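Local coordinates for methyl-accepting chemotaxis protein, putative (Geobacter sulfurreducens, PDB 3OOV) that probably acts in chemotactic signalling, contributing a GAF domain of a kind that in many relatives binds small molecules, at residues 15-20 with 161-166; 33-38 with 134-139; 69-74 with 99-104; 83-88 with 117-122; 55-60 with 107-112. All coordinates share one frame; numbering follows the deposited sequence.

Contact 1. Residues 15-20 with 161-166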
# COMPACT_ATOMS: atom_id res chain seq x y z
N ILE A 15 -13.40 -24.05 13.69
CA ILE A 15 -12.99 -23.38 14.92
C ILE A 15 -11.46 -23.66 15.16
O ILE A 15 -10.97 -23.60 16.29
CB ILE A 15 -13.95 -23.73 16.17
CG1 ILE A 15 -14.00 -25.23 16.44
CG2 ILE A 15 -15.38 -23.14 15.97
CD1 ILE A 15 -14.35 -25.57 17.91
N ASP A 16 -10.73 -23.95 14.07
CA ASP A 16 -9.27 -24.16 14.07
C ASP A 16 -8.66 -23.09 13.11
O ASP A 16 -8.75 -23.21 11.85
CB ASP A 16 -8.98 -25.59 13.59
CG ASP A 16 -7.50 -25.89 13.39
OD1 ASP A 16 -7.11 -27.07 13.57
OD2 ASP A 16 -6.74 -24.98 13.01
N VAL A 17 -8.05 -22.05 13.70
CA VAL A 17 -7.38 -20.95 12.97
C VAL A 17 -6.57 -21.44 11.74
O VAL A 17 -6.81 -20.98 10.62
CB VAL A 17 -6.53 -20.04 13.93
CG1 VAL A 17 -5.50 -19.08 13.10
CG2 VAL A 17 -7.43 -19.24 14.87
N ASP A 18 -5.70 -22.40 11.92
CA ASP A 18 -4.83 -22.87 10.85
C ASP A 18 -5.63 -23.49 9.74
O ASP A 18 -5.29 -23.34 8.53
CB ASP A 18 -3.84 -23.87 11.40
CG ASP A 18 -2.76 -23.22 12.21
OD1 ASP A 18 -2.73 -21.96 12.33
OD2 ASP A 18 -1.91 -23.98 12.73
N GLU A 19 -6.70 -24.22 10.12
CA GLU A 19 -7.58 -24.78 9.11
C GLU A 19 -8.25 -23.68 8.27
O GLU A 19 -8.40 -23.81 7.06
CB GLU A 19 -8.61 -25.68 9.79
CG GLU A 19 -9.56 -26.43 8.90
CD GLU A 19 -10.47 -27.35 9.73
OE1 GLU A 19 -10.27 -28.59 9.62
OE2 GLU A 19 -11.31 -26.83 10.53
N VAL A 20 -8.63 -22.59 8.93
CA VAL A 20 -9.27 -21.49 8.25
C VAL A 20 -8.27 -20.83 7.29
O VAL A 20 -8.66 -20.36 6.22
CB VAL A 20 -9.72 -20.45 9.25
CG1 VAL A 20 -9.97 -19.07 8.59
CG2 VAL A 20 -10.98 -20.95 10.02
N VAL A 161 -10.87 -13.63 14.88
CA VAL A 161 -11.58 -12.92 15.94
C VAL A 161 -12.73 -13.78 16.50
O VAL A 161 -12.79 -13.98 17.74
CB VAL A 161 -12.07 -11.53 15.48
CG1 VAL A 161 -13.09 -10.92 16.47
CG2 VAL A 161 -10.89 -10.60 15.36
N ARG A 162 -13.61 -14.31 15.62
CA ARG A 162 -14.65 -15.24 16.03
C ARG A 162 -14.07 -16.41 16.82
O ARG A 162 -14.56 -16.74 17.89
CB ARG A 162 -15.49 -15.79 14.86
CG ARG A 162 -16.41 -17.01 15.23
CD ARG A 162 -17.36 -17.56 14.04
NE ARG A 162 -16.61 -18.08 12.87
CZ ARG A 162 -15.89 -19.20 12.86
NH1 ARG A 162 -15.88 -19.96 13.95
NH2 ARG A 162 -15.19 -19.54 11.77
N ILE A 163 -13.03 -17.04 16.30
CA ILE A 163 -12.53 -18.21 16.97
C ILE A 163 -11.94 -17.80 18.35
O ILE A 163 -12.17 -18.49 19.36
CB ILE A 163 -11.55 -18.97 16.11
CG1 ILE A 163 -12.23 -19.59 14.86
CG2 ILE A 163 -10.78 -20.00 16.92
CD1 ILE A 163 -11.21 -20.12 13.78
N ASN A 164 -11.23 -16.68 18.39
CA ASN A 164 -10.60 -16.27 19.64
C ASN A 164 -11.64 -15.92 20.73
O ASN A 164 -11.49 -16.33 21.88
CB ASN A 164 -9.56 -15.13 19.44
CG ASN A 164 -8.25 -15.61 18.76
OD1 ASN A 164 -7.87 -16.78 18.85
ND2 ASN A 164 -7.53 -14.68 18.13
N LEU A 165 -12.67 -15.17 20.32
CA LEU A 165 -13.75 -14.71 21.22
C LEU A 165 -14.45 -15.96 21.78
O LEU A 165 -14.78 -16.03 22.98
CB LEU A 165 -14.68 -13.64 20.55
CG LEU A 165 -14.14 -12.16 20.43
CD1 LEU A 165 -12.69 -12.10 19.98
CD2 LEU A 165 -14.96 -11.08 19.59
N LEU A 166 -14.47 -17.01 20.97
CA LEU A 166 -15.15 -18.26 21.30
C LEU A 166 -14.36 -19.15 22.25
O LEU A 166 -14.93 -19.79 23.15
CB LEU A 166 -15.41 -19.03 20.00
CG LEU A 166 -16.40 -20.16 19.87
CD1 LEU A 166 -17.81 -19.59 20.23
CD2 LEU A 166 -16.39 -20.80 18.42
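Asp16, whose backbone N lies 3.9 Å from Ile163 CD1, holds the start of a helix: its OD2 accepts a hydrogen bond from Glu19 N at 3.0 Å (N-H...O angle 163°), met from above the carboxylate plane. This N-cap bond fixes the first turn, which packs on residues 161-166 without any hydrogen bond between the two segments. Ile163 makes the largest single contribution. Its CD1 reaches the start of the helix, 3.7 Å from Val17 N and 3.9 Å from Val20 CG2, while its CG2 lies 3.7 Å from Ile15 O. Ile15 in turn extends CG2, anti to its carbonyl carbon, to within 3.5 Å of Leu166 CD2, the two side chains crossing at about a right angle. The same methyl sits at the edge of the Arg162 guanidinium, whose NH1 is hydrogen-bonded to Ser14 O. The start of helix 17-31 is thus laid against the end of helix 143-167, with helix 7-13 beside both, touching Val20 through Ile11 and Arg162 through Gln12.

Contact 2. Residues 33-38 with 134-139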
# COMPACT_ATOMS: atom_id res chain seq x y z
N GLY A 33 -7.38 -19.24 -8.92
CA GLY A 33 -6.24 -19.38 -9.85
C GLY A 33 -4.94 -18.66 -9.48
O GLY A 33 -3.99 -18.69 -10.30
N TYR A 34 -4.82 -18.06 -8.27
CA TYR A 34 -3.45 -17.56 -7.85
C TYR A 34 -2.56 -18.74 -7.65
O TYR A 34 -2.93 -19.71 -6.99
CB TYR A 34 -3.47 -16.71 -6.57
CG TYR A 34 -4.23 -15.46 -6.87
CD1 TYR A 34 -3.65 -14.48 -7.65
CD2 TYR A 34 -5.59 -15.35 -6.54
CE1 TYR A 34 -4.33 -13.36 -8.02
CE2 TYR A 34 -6.30 -14.22 -6.90
CZ TYR A 34 -5.63 -13.20 -7.62
OH TYR A 34 -6.27 -12.03 -8.04
N GLU A 35 -1.35 -18.64 -8.17
CA GLU A 35 -0.48 -19.78 -8.31
C GLU A 35 0.19 -20.18 -6.96
O GLU A 35 0.26 -21.34 -6.65
CB GLU A 35 0.60 -19.35 -9.34
CG GLU A 35 1.44 -20.48 -9.80
CD GLU A 35 2.87 -20.06 -10.30
OE1 GLU A 35 2.90 -19.11 -11.18
OE2 GLU A 35 3.92 -20.72 -9.82
N ARG A 36 0.69 -19.21 -6.19
CA ARG A 36 1.32 -19.45 -4.91
C ARG A 36 0.68 -18.57 -3.84
O ARG A 36 0.56 -17.36 -4.03
CB ARG A 36 2.82 -19.12 -4.99
CG ARG A 36 3.47 -19.63 -6.20
CD ARG A 36 4.06 -21.01 -6.05
NE ARG A 36 4.79 -21.39 -7.26
CZ ARG A 36 5.96 -22.06 -7.28
NH1 ARG A 36 6.58 -22.41 -6.14
NH2 ARG A 36 6.54 -22.36 -8.45
N VAL A 37 0.20 -19.18 -2.77
CA VAL A 37 -0.50 -18.49 -1.71
C VAL A 37 0.13 -18.97 -0.43
O VAL A 37 0.04 -20.17 -0.07
CB VAL A 37 -2.01 -18.70 -1.69
CG1 VAL A 37 -2.67 -17.94 -0.49
CG2 VAL A 37 -2.62 -18.19 -3.04
N ASN A 38 0.82 -18.04 0.20
CA ASN A 38 1.58 -18.31 1.41
C ASN A 38 0.95 -17.52 2.57
O ASN A 38 0.59 -16.32 2.43
CB ASN A 38 3.08 -18.02 1.23
CG ASN A 38 3.69 -18.84 0.09
OD1 ASN A 38 3.69 -20.09 0.12
ND2 ASN A 38 4.18 -18.14 -0.97
N ASN A 134 2.18 -15.04 -8.87
CA ASN A 134 1.89 -15.84 -10.09
C ASN A 134 3.25 -15.87 -10.86
O ASN A 134 3.36 -15.39 -11.98
CB ASN A 134 0.80 -15.11 -10.92
CG ASN A 134 -0.61 -15.33 -10.38
OD1 ASN A 134 -0.90 -16.32 -9.69
ND2 ASN A 134 -1.52 -14.42 -10.72
N ARG A 135 4.30 -16.35 -10.22
CA ARG A 135 5.64 -16.15 -10.77
C ARG A 135 5.87 -16.80 -12.15
O ARG A 135 6.84 -16.49 -12.78
CB ARG A 135 6.70 -16.68 -9.80
CG ARG A 135 6.83 -18.24 -9.79
CD ARG A 135 7.71 -18.73 -8.57
NE ARG A 135 7.08 -18.39 -7.29
CZ ARG A 135 7.54 -18.77 -6.08
NH1 ARG A 135 8.64 -19.47 -5.98
NH2 ARG A 135 6.88 -18.46 -4.95
N SER A 136 5.05 -17.78 -12.56
CA SER A 136 5.32 -18.41 -13.83
C SER A 136 4.57 -17.65 -14.94
O SER A 136 4.80 -17.90 -16.12
CB SER A 136 5.02 -19.91 -13.80
OG SER A 136 3.68 -20.12 -14.09
N SER A 137 3.71 -16.72 -14.56
CA SER A 137 3.08 -15.86 -15.54
C SER A 137 3.90 -14.58 -15.65
O SER A 137 4.53 -14.10 -14.68
CB SER A 137 1.62 -15.59 -15.17
OG SER A 137 1.05 -14.57 -16.01
N ARG A 138 3.93 -14.00 -16.85
CA ARG A 138 4.61 -12.72 -17.01
C ARG A 138 3.63 -11.57 -16.65
O ARG A 138 4.00 -10.42 -16.63
CB ARG A 138 5.26 -12.60 -18.40
CG ARG A 138 6.62 -13.38 -18.47
CD ARG A 138 6.71 -14.28 -19.73
NE ARG A 138 8.07 -14.83 -19.94
CZ ARG A 138 8.35 -16.06 -20.41
NH1 ARG A 138 7.38 -16.90 -20.76
NH2 ARG A 138 9.63 -16.43 -20.56
N ARG A 139 2.37 -11.89 -16.39
CA ARG A 139 1.46 -10.82 -16.02
C ARG A 139 1.65 -10.41 -14.55
O ARG A 139 1.42 -11.21 -13.68
CB ARG A 139 -0.00 -11.22 -16.27
CG ARG A 139 -0.96 -10.11 -15.84
CD ARG A 139 -2.41 -10.53 -15.92
NE ARG A 139 -2.66 -10.94 -14.58
CZ ARG A 139 -3.20 -10.20 -13.62
NH1 ARG A 139 -3.75 -9.02 -13.86
NH2 ARG A 139 -3.25 -10.73 -12.41
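Glu35 faces Asn134 and the type I turn that runs from Asn134 to Ser137, and its N, CB and both carboxylate oxygens have partners. Its backbone N donates to Asn134 OD1 at 2.8 Å, nearly along the C=O axis, and its CB rests 3.4 Å from the same oxygen. CG is anti to the backbone N (chi1 -169°), and the extended chain carries the carboxylate over the turn. There OE1 takes two bonds: Ser136 N, at 2.9 Å, uses the syn lone pair, whereas Ser136 OG comes from above the carboxylate plane at 3.2 Å. OE2 receives Arg36 NE at 2.8 Å in a salt bridge, in the plane of the guanidinium. Arg36, so held, lies flat on Arg135, the guanidinium centres 3.8 Å apart and the planes 5° from parallel. Two positive groups stack here, and the repulsion is probably eased by Glu35 on one and by Asp133, the salt-bridge partner of Arg135, on the other. On the side of Tyr34, Asn134 ND2 lies 3.7 Å from Tyr34 CD1, with the amide nearly parallel to the ring; Tyr34 OH is hydrogen-bonded to Asp145. The contact thus sits where strand 36-42 begins and its antiparallel neighbour 125-133 has just ended, with Leu28 of helix 17-31 packed against Tyr34.

Contact 3. Residues 69-74 with 99-104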
# COMPACT_ATOMS: atom_id res chain seq x y z
N LEU A 69 11.11 -12.03 12.43
CA LEU A 69 10.49 -10.79 11.98
C LEU A 69 11.45 -9.68 12.23
O LEU A 69 11.25 -8.89 13.13
CB LEU A 69 9.23 -10.46 12.78
CG LEU A 69 7.92 -10.87 12.14
CD1 LEU A 69 6.81 -10.72 13.10
CD2 LEU A 69 7.63 -10.06 10.85
N ASP A 70 12.49 -9.60 11.44
CA ASP A 70 13.38 -8.52 11.55
C ASP A 70 13.69 -8.24 10.08
O ASP A 70 12.89 -8.59 9.15
CB ASP A 70 14.62 -8.89 12.42
CG ASP A 70 15.41 -10.15 11.90
OD1 ASP A 70 15.46 -10.41 10.69
OD2 ASP A 70 16.05 -10.86 12.73
N GLN A 71 14.86 -7.68 9.86
CA GLN A 71 15.19 -7.14 8.56
C GLN A 71 15.42 -8.28 7.56
O GLN A 71 15.29 -8.06 6.36
CB GLN A 71 16.40 -6.18 8.65
CG GLN A 71 17.75 -6.88 8.98
CD GLN A 71 17.90 -7.26 10.48
OE1 GLN A 71 17.21 -6.70 11.37
NE2 GLN A 71 18.80 -8.22 10.77
N ARG A 72 15.70 -9.49 8.07
CA ARG A 72 15.95 -10.64 7.19
C ARG A 72 14.70 -10.95 6.39
O ARG A 72 14.78 -11.53 5.32
CB ARG A 72 16.45 -11.86 7.95
CG ARG A 72 17.94 -11.79 8.28
CD ARG A 72 18.38 -12.77 9.42
NE ARG A 72 17.68 -12.64 10.69
CZ ARG A 72 17.93 -13.43 11.75
NH1 ARG A 72 18.84 -14.42 11.68
NH2 ARG A 72 17.26 -13.25 12.88
N GLY A 73 13.55 -10.51 6.86
CA GLY A 73 12.31 -10.81 6.16
C GLY A 73 12.01 -9.74 5.16
O GLY A 73 10.91 -9.72 4.61
N GLY A 74 12.96 -8.83 4.92
CA GLY A 74 12.77 -7.73 3.95
C GLY A 74 11.34 -7.15 3.95
O GLY A 74 10.88 -6.52 4.93
N ARG A 99 14.73 -7.03 -0.20
CA ARG A 99 15.03 -8.41 -0.54
C ARG A 99 14.90 -9.32 0.69
O ARG A 99 15.27 -8.94 1.80
CB ARG A 99 16.46 -8.60 -1.10
CG ARG A 99 16.96 -7.57 -2.10
CD ARG A 99 16.45 -7.71 -3.50
NE ARG A 99 16.22 -6.35 -4.00
CZ ARG A 99 17.02 -5.68 -4.84
NH1 ARG A 99 18.13 -6.25 -5.31
NH2 ARG A 99 16.71 -4.44 -5.20
N LEU A 100 14.43 -10.52 0.47
CA LEU A 100 14.53 -11.55 1.48
C LEU A 100 15.97 -11.98 1.69
O LEU A 100 16.72 -12.11 0.74
CB LEU A 100 13.68 -12.74 1.08
CG LEU A 100 12.21 -12.42 0.91
CD1 LEU A 100 11.37 -13.71 0.61
CD2 LEU A 100 11.71 -11.67 2.11
N GLN A 101 16.38 -12.17 2.93
CA GLN A 101 17.72 -12.69 3.25
C GLN A 101 17.58 -14.11 3.82
O GLN A 101 16.45 -14.57 4.05
CB GLN A 101 18.39 -11.77 4.31
CG GLN A 101 18.74 -10.37 3.82
CD GLN A 101 19.09 -9.37 4.99
OE1 GLN A 101 19.81 -9.70 5.95
NE2 GLN A 101 18.59 -8.14 4.89
N SER A 102 18.68 -14.82 4.07
CA SER A 102 18.62 -16.05 4.92
C SER A 102 17.99 -15.77 6.29
O SER A 102 18.42 -14.84 6.93
CB SER A 102 20.01 -16.65 5.14
OG SER A 102 19.81 -17.98 5.64
N PRO A 103 17.03 -16.59 6.79
CA PRO A 103 16.62 -17.89 6.26
C PRO A 103 15.47 -17.83 5.27
O PRO A 103 15.13 -18.90 4.72
CB PRO A 103 16.21 -18.68 7.53
CG PRO A 103 15.55 -17.58 8.41
CD PRO A 103 16.48 -16.36 8.15
N TYR A 104 14.83 -16.65 5.08
CA TYR A 104 13.64 -16.57 4.19
C TYR A 104 13.99 -17.02 2.72
O TYR A 104 13.16 -17.62 2.03
CB TYR A 104 13.05 -15.15 4.16
CG TYR A 104 12.30 -14.63 5.42
CD1 TYR A 104 10.91 -14.54 5.42
CD2 TYR A 104 12.99 -14.17 6.55
CE1 TYR A 104 10.21 -14.04 6.51
CE2 TYR A 104 12.30 -13.64 7.66
CZ TYR A 104 10.93 -13.59 7.63
OH TYR A 104 10.20 -13.12 8.68
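The 3-10 turn of residues 71-73, in the loop leading into helix 74-82, brings Arg72 and Gly73 against residues 99-104. Arg72 O accepts from Gln101 N at 2.9 Å. Next to it, Gly73 CA sits over one face of the Tyr104 ring, 3.4 Å from the centroid, in a CH-pi contact displaced toward CE2. The phenol OH reaches past the turn to Pro68 O, which fixes the ring against the end of strand 66-68. In this GAF-family domain, the long connection between strands 86-88 and 115-122 thereby packs onto the loop before the helix. Arg72 is shaped by its own segment: Asp70 forms an Asx turn, OD1 accepting from Arg72 N at 2.8 Å, and the guanidinium grips the carboxylate side-on, NE to OD1 at 3.1 Å and NH2 to OD2 at 2.7 Å. The arginine chain thus held passes across Gln101 at about a right angle, with Arg72 CD 3.2 Å from Ser102 O. Leu100 CD2 reaches Gly73 O at 3.3 Å.

Contact 4. Residues 83-88 with 117-122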
# COMPACT_ATOMS: atom_id res chain seq x y z
N ARG A 83 1.55 -2.52 8.43
CA ARG A 83 0.16 -2.94 8.06
C ARG A 83 -0.21 -2.40 6.68
O ARG A 83 -1.30 -1.92 6.44
CB ARG A 83 -0.87 -2.50 9.13
CG ARG A 83 -0.62 -3.09 10.50
CD ARG A 83 -1.73 -2.65 11.52
NE ARG A 83 -1.44 -1.34 12.14
CZ ARG A 83 -2.23 -0.27 12.06
NH1 ARG A 83 -3.40 -0.31 11.39
NH2 ARG A 83 -1.83 0.84 12.67
N GLN A 84 0.73 -2.45 5.76
CA GLN A 84 0.50 -1.92 4.44
C GLN A 84 0.65 -3.07 3.40
O GLN A 84 1.52 -3.92 3.54
CB GLN A 84 1.46 -0.76 4.16
CG GLN A 84 0.82 0.47 3.41
CD GLN A 84 -0.34 1.14 4.16
OE1 GLN A 84 -1.34 1.54 3.54
NE2 GLN A 84 -0.23 1.27 5.51
N VAL A 85 -0.25 -3.10 2.41
CA VAL A 85 -0.10 -3.93 1.20
C VAL A 85 1.13 -3.45 0.46
O VAL A 85 1.25 -2.22 0.17
CB VAL A 85 -1.33 -3.84 0.30
CG1 VAL A 85 -1.13 -4.68 -1.01
CG2 VAL A 85 -2.56 -4.32 1.06
N TYR A 86 2.05 -4.38 0.21
CA TYR A 86 3.23 -4.11 -0.64
C TYR A 86 3.03 -4.84 -1.95
O TYR A 86 2.92 -6.07 -1.96
CB TYR A 86 4.57 -4.52 -0.00
CG TYR A 86 5.10 -3.48 0.98
CD1 TYR A 86 5.98 -2.47 0.59
CD2 TYR A 86 4.65 -3.48 2.33
CE1 TYR A 86 6.47 -1.52 1.55
CE2 TYR A 86 5.08 -2.49 3.26
CZ TYR A 86 5.98 -1.53 2.87
OH TYR A 86 6.36 -0.58 3.83
N MSE A 87 2.91 -4.10 -3.03
CA MSE A 87 2.76 -4.77 -4.30
C MSE A 87 4.04 -4.58 -5.07
O MSE A 87 4.45 -3.46 -5.33
CB MSE A 87 1.47 -4.39 -5.04
CG MSE A 87 1.12 -2.95 -5.17
SE MSE A 87 -0.71 -2.78 -6.00
CE MSE A 87 -0.53 -4.18 -7.32
N ILE A 88 4.76 -5.69 -5.24
CA ILE A 88 6.14 -5.63 -5.67
C ILE A 88 6.21 -6.28 -7.06
O ILE A 88 6.16 -7.50 -7.20
CB ILE A 88 7.11 -6.34 -4.67
CG1 ILE A 88 6.95 -5.75 -3.24
CG2 ILE A 88 8.60 -6.19 -5.11
CD1 ILE A 88 7.50 -4.36 -3.09
N ILE A 117 2.35 -8.72 -0.85
CA ILE A 117 2.23 -9.09 0.60
C ILE A 117 1.14 -8.21 1.20
O ILE A 117 1.14 -6.97 1.03
CB ILE A 117 3.50 -8.82 1.42
CG1 ILE A 117 4.81 -9.08 0.63
CG2 ILE A 117 3.39 -9.55 2.80
CD1 ILE A 117 5.07 -10.65 0.23
N CYS A 118 0.24 -8.85 1.92
CA CYS A 118 -0.95 -8.21 2.42
C CYS A 118 -1.07 -8.58 3.92
O CYS A 118 -0.96 -9.74 4.26
CB CYS A 118 -2.15 -8.66 1.62
SG CYS A 118 -3.68 -8.09 2.37
N PRO A 119 -1.21 -7.60 4.81
CA PRO A 119 -1.19 -7.89 6.26
C PRO A 119 -2.54 -8.48 6.65
O PRO A 119 -3.53 -8.18 6.00
CB PRO A 119 -1.03 -6.50 6.90
CG PRO A 119 -1.80 -5.53 5.88
CD PRO A 119 -1.48 -6.16 4.51
N ILE A 120 -2.56 -9.36 7.64
CA ILE A 120 -3.83 -9.80 8.23
C ILE A 120 -3.97 -8.95 9.49
O ILE A 120 -3.10 -8.97 10.35
CB ILE A 120 -3.77 -11.30 8.59
CG1 ILE A 120 -3.54 -12.13 7.28
CG2 ILE A 120 -5.10 -11.70 9.38
CD1 ILE A 120 -2.95 -13.53 7.53
N VAL A 121 -5.03 -8.17 9.60
CA VAL A 121 -5.04 -7.13 10.63
C VAL A 121 -6.22 -7.40 11.50
O VAL A 121 -7.36 -7.56 11.02
CB VAL A 121 -5.10 -5.67 10.04
CG1 VAL A 121 -5.23 -4.62 11.17
CG2 VAL A 121 -3.84 -5.36 9.17
N VAL A 122 -5.95 -7.48 12.80
CA VAL A 122 -7.02 -7.59 13.81
C VAL A 122 -6.93 -6.38 14.76
O VAL A 122 -5.87 -6.09 15.31
CB VAL A 122 -6.96 -8.98 14.51
CG1 VAL A 122 -7.57 -8.92 15.93
CG2 VAL A 122 -7.65 -10.02 13.63
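Residues 83-86 run antiparallel to residues 117-121, their end-to-end CA directions 164° apart, where strand 86-88 forms one edge of the GAF domain's antiparallel sheet, beside 115-122. Tyr86 and Ile117 form a hydrogen-bonded pair: Tyr86 N donates to Ile117 O and Ile117 N to Tyr86 O, each at 2.9 Å. Val85 CA adds a C-H...O contact, 3.3 Å from Ile117 O. Only this one pair is bridged between the two segments; next to it the backbones stay close, Val85 CA 4.5 Å from Cys118 CA, and side chains fill the rest. Val85 CG2, anti to its carbonyl carbon, touches Cys118 SG and Pro119 CD, 4.1 Å from each. The ring of Pro119 packs on the backbone of Arg83, which leaves helix 74-82 with positive phi. The aliphatic part of Arg83 crosses Val121 at about a right angle, while its NH2 bonds to Ala93 O of the second subunit and its guanidinium makes a cation-pi contact with Tyr94 of that subunit. Gln84 OE1 accepts from N of Met87 (selenomethionine) of the second subunit, and the reciprocal bond is also made, which places this edge strand at the dimer interface. Pro119 CG stands 3.6 Å from Arg83 C, with Val121 CG1 4.0 Å from Arg83 CD.

Contact 5. Residues 55-60 with 107-112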
# COMPACT_ATOMS: atom_id res chain seq x y z
N VAL A 55 0.17 -23.00 -0.51
CA VAL A 55 -0.45 -23.72 -1.58
C VAL A 55 0.33 -23.33 -2.86
O VAL A 55 0.86 -22.17 -3.00
CB VAL A 55 -1.97 -23.41 -1.55
CG1 VAL A 55 -2.65 -24.02 -2.67
CG2 VAL A 55 -2.59 -24.02 -0.28
N GLY A 56 0.48 -24.29 -3.76
CA GLY A 56 1.10 -24.05 -5.07
C GLY A 56 2.59 -24.31 -5.13
O GLY A 56 3.18 -24.29 -6.23
N THR A 57 3.22 -24.54 -3.99
CA THR A 57 4.65 -24.85 -3.98
C THR A 57 4.75 -26.35 -3.75
O THR A 57 4.34 -26.84 -2.68
CB THR A 57 5.45 -24.03 -2.92
OG1 THR A 57 5.43 -22.65 -3.30
CG2 THR A 57 6.94 -24.49 -2.89
N ALA A 58 5.23 -27.07 -4.76
CA ALA A 58 5.32 -28.55 -4.67
C ALA A 58 6.43 -28.97 -3.71
O ALA A 58 7.45 -28.27 -3.59
CB ALA A 58 5.52 -29.27 -6.15
N ASP A 59 6.27 -30.14 -3.10
CA ASP A 59 7.36 -30.80 -2.33
C ASP A 59 7.70 -29.94 -1.07
O ASP A 59 8.87 -29.72 -0.72
CB ASP A 59 8.63 -31.02 -3.19
CG ASP A 59 8.39 -31.93 -4.47
OD1 ASP A 59 7.39 -32.71 -4.49
OD2 ASP A 59 9.20 -31.81 -5.47
N PHE A 60 6.66 -29.44 -0.41
CA PHE A 60 6.85 -28.49 0.67
C PHE A 60 5.69 -28.57 1.63
O PHE A 60 4.53 -28.49 1.27
CB PHE A 60 7.06 -27.04 0.16
CG PHE A 60 7.18 -26.01 1.24
CD1 PHE A 60 8.26 -26.00 2.10
CD2 PHE A 60 6.23 -25.00 1.36
CE1 PHE A 60 8.40 -25.01 3.08
CE2 PHE A 60 6.38 -23.99 2.32
CZ PHE A 60 7.44 -23.99 3.17
N ILE A 107 13.70 -20.67 1.23
CA ILE A 107 12.40 -21.30 1.02
C ILE A 107 11.89 -21.00 -0.41
O ILE A 107 11.58 -19.82 -0.75
CB ILE A 107 11.39 -20.83 2.05
CG1 ILE A 107 12.11 -20.62 3.42
CG2 ILE A 107 10.08 -21.69 2.08
CD1 ILE A 107 11.48 -21.23 4.65
N ARG A 108 11.68 -22.06 -1.20
CA ARG A 108 11.22 -21.92 -2.58
C ARG A 108 9.90 -21.17 -2.67
O ARG A 108 9.67 -20.39 -3.60
CB ARG A 108 11.05 -23.29 -3.28
CG ARG A 108 12.37 -23.89 -3.81
CD ARG A 108 12.09 -25.26 -4.58
NE ARG A 108 11.58 -26.24 -3.62
CZ ARG A 108 10.40 -26.82 -3.62
NH1 ARG A 108 9.48 -26.55 -4.54
NH2 ARG A 108 10.13 -27.69 -2.66
N ALA A 109 9.04 -21.39 -1.67
CA ALA A 109 7.68 -20.88 -1.70
C ALA A 109 7.69 -19.36 -1.63
O ALA A 109 6.74 -18.76 -2.09
CB ALA A 109 6.84 -21.47 -0.54
N LEU A 110 8.76 -18.81 -1.03
CA LEU A 110 8.99 -17.40 -0.79
C LEU A 110 9.96 -16.73 -1.78
O LEU A 110 10.25 -15.52 -1.63
CB LEU A 110 9.57 -17.16 0.64
CG LEU A 110 8.65 -17.62 1.77
CD1 LEU A 110 9.21 -17.16 3.11
CD2 LEU A 110 7.20 -17.06 1.61
N ARG A 111 10.45 -17.48 -2.77
CA ARG A 111 11.47 -16.92 -3.67
C ARG A 111 10.96 -16.16 -4.91
O ARG A 111 11.72 -15.93 -5.79
CB ARG A 111 12.39 -18.02 -4.16
CG ARG A 111 13.44 -18.41 -3.21
CD ARG A 111 14.22 -19.48 -3.93
NE ARG A 111 15.23 -19.92 -3.01
CZ ARG A 111 15.82 -21.09 -3.07
NH1 ARG A 111 15.52 -21.94 -4.06
NH2 ARG A 111 16.72 -21.39 -2.16
N SER A 112 9.71 -15.77 -4.99
CA SER A 112 9.25 -15.05 -6.16
C SER A 112 9.98 -13.71 -6.22
O SER A 112 10.27 -13.10 -5.20
CB SER A 112 7.77 -14.87 -6.08
OG SER A 112 7.26 -14.46 -7.34
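The loop 55-60 meets the 3-10 turn at 108-110 most closely where Thr57 faces Ala109, their CA atoms 5.5 Å apart. From that turn Arg108 reaches across to the loop, its chain bending at chi3 (-65°), and closes end-on over a single backbone oxygen: NH1 donates to Ala58 O at 2.8 Å and NH2 to the same atom at 2.9 Å. Both bonds lie in the guanidinium plane and in the carbonyl plane, which puts the two groups nearly in one plane, meeting at their edges, and defines the guanidinium's rotation. Asp59 O is close as well, 3.1 Å from NH2. Thr57 lies beside this grip. Its CG2 touches Arg108 NH1, and its OG1, hydrogen-bonded to Arg36 NH1, packs 3.3 Å from Ala109 CB. Phe60 provides the apolar part. Its CB is directed at the turn and CG is anti to the backbone N (chi1 177°); the ring meets two residues: CZ is 3.7 Å from Ile107 CG2 and CE2 is 3.8 Å from Ala109 CB. In this GAF domain Ala109 O and Leu110 O also bind a glycerol, probably from the crystallisation liquor. Phe51 of strand 48-55 meets the Phe60 ring edge-to-face and also touches Ile107 and Ala109. The two loops therefore meet over strand 48-55, one leading from that strand to 66-68, the other running from strand 86-88 to 115-122.

Contact 1 joins segments near the two ends of the chain and encloses all the others in sequence; contacts 2, 5 and 3 lie successively within one another, whereas contact 4 interleaves with 3 and 5. Contact 1 lies about 28 Å, centre to centre, from both contacts 2 and 3, on the opposite side of the chain's centre, but touches contact 4 where Val161 meets Val122. Contacts 2 and 5, about 11 Å apart between centres, meet through Arg135 and the turn at Arg108, and through strands 36-42 and 48-55. Leu100 and Leu110 join contacts 3 and 5. The connection between strands 86-88 and 115-122 is thereby tied to several parts of the GAF domain, while contact 4 faces the second subunit.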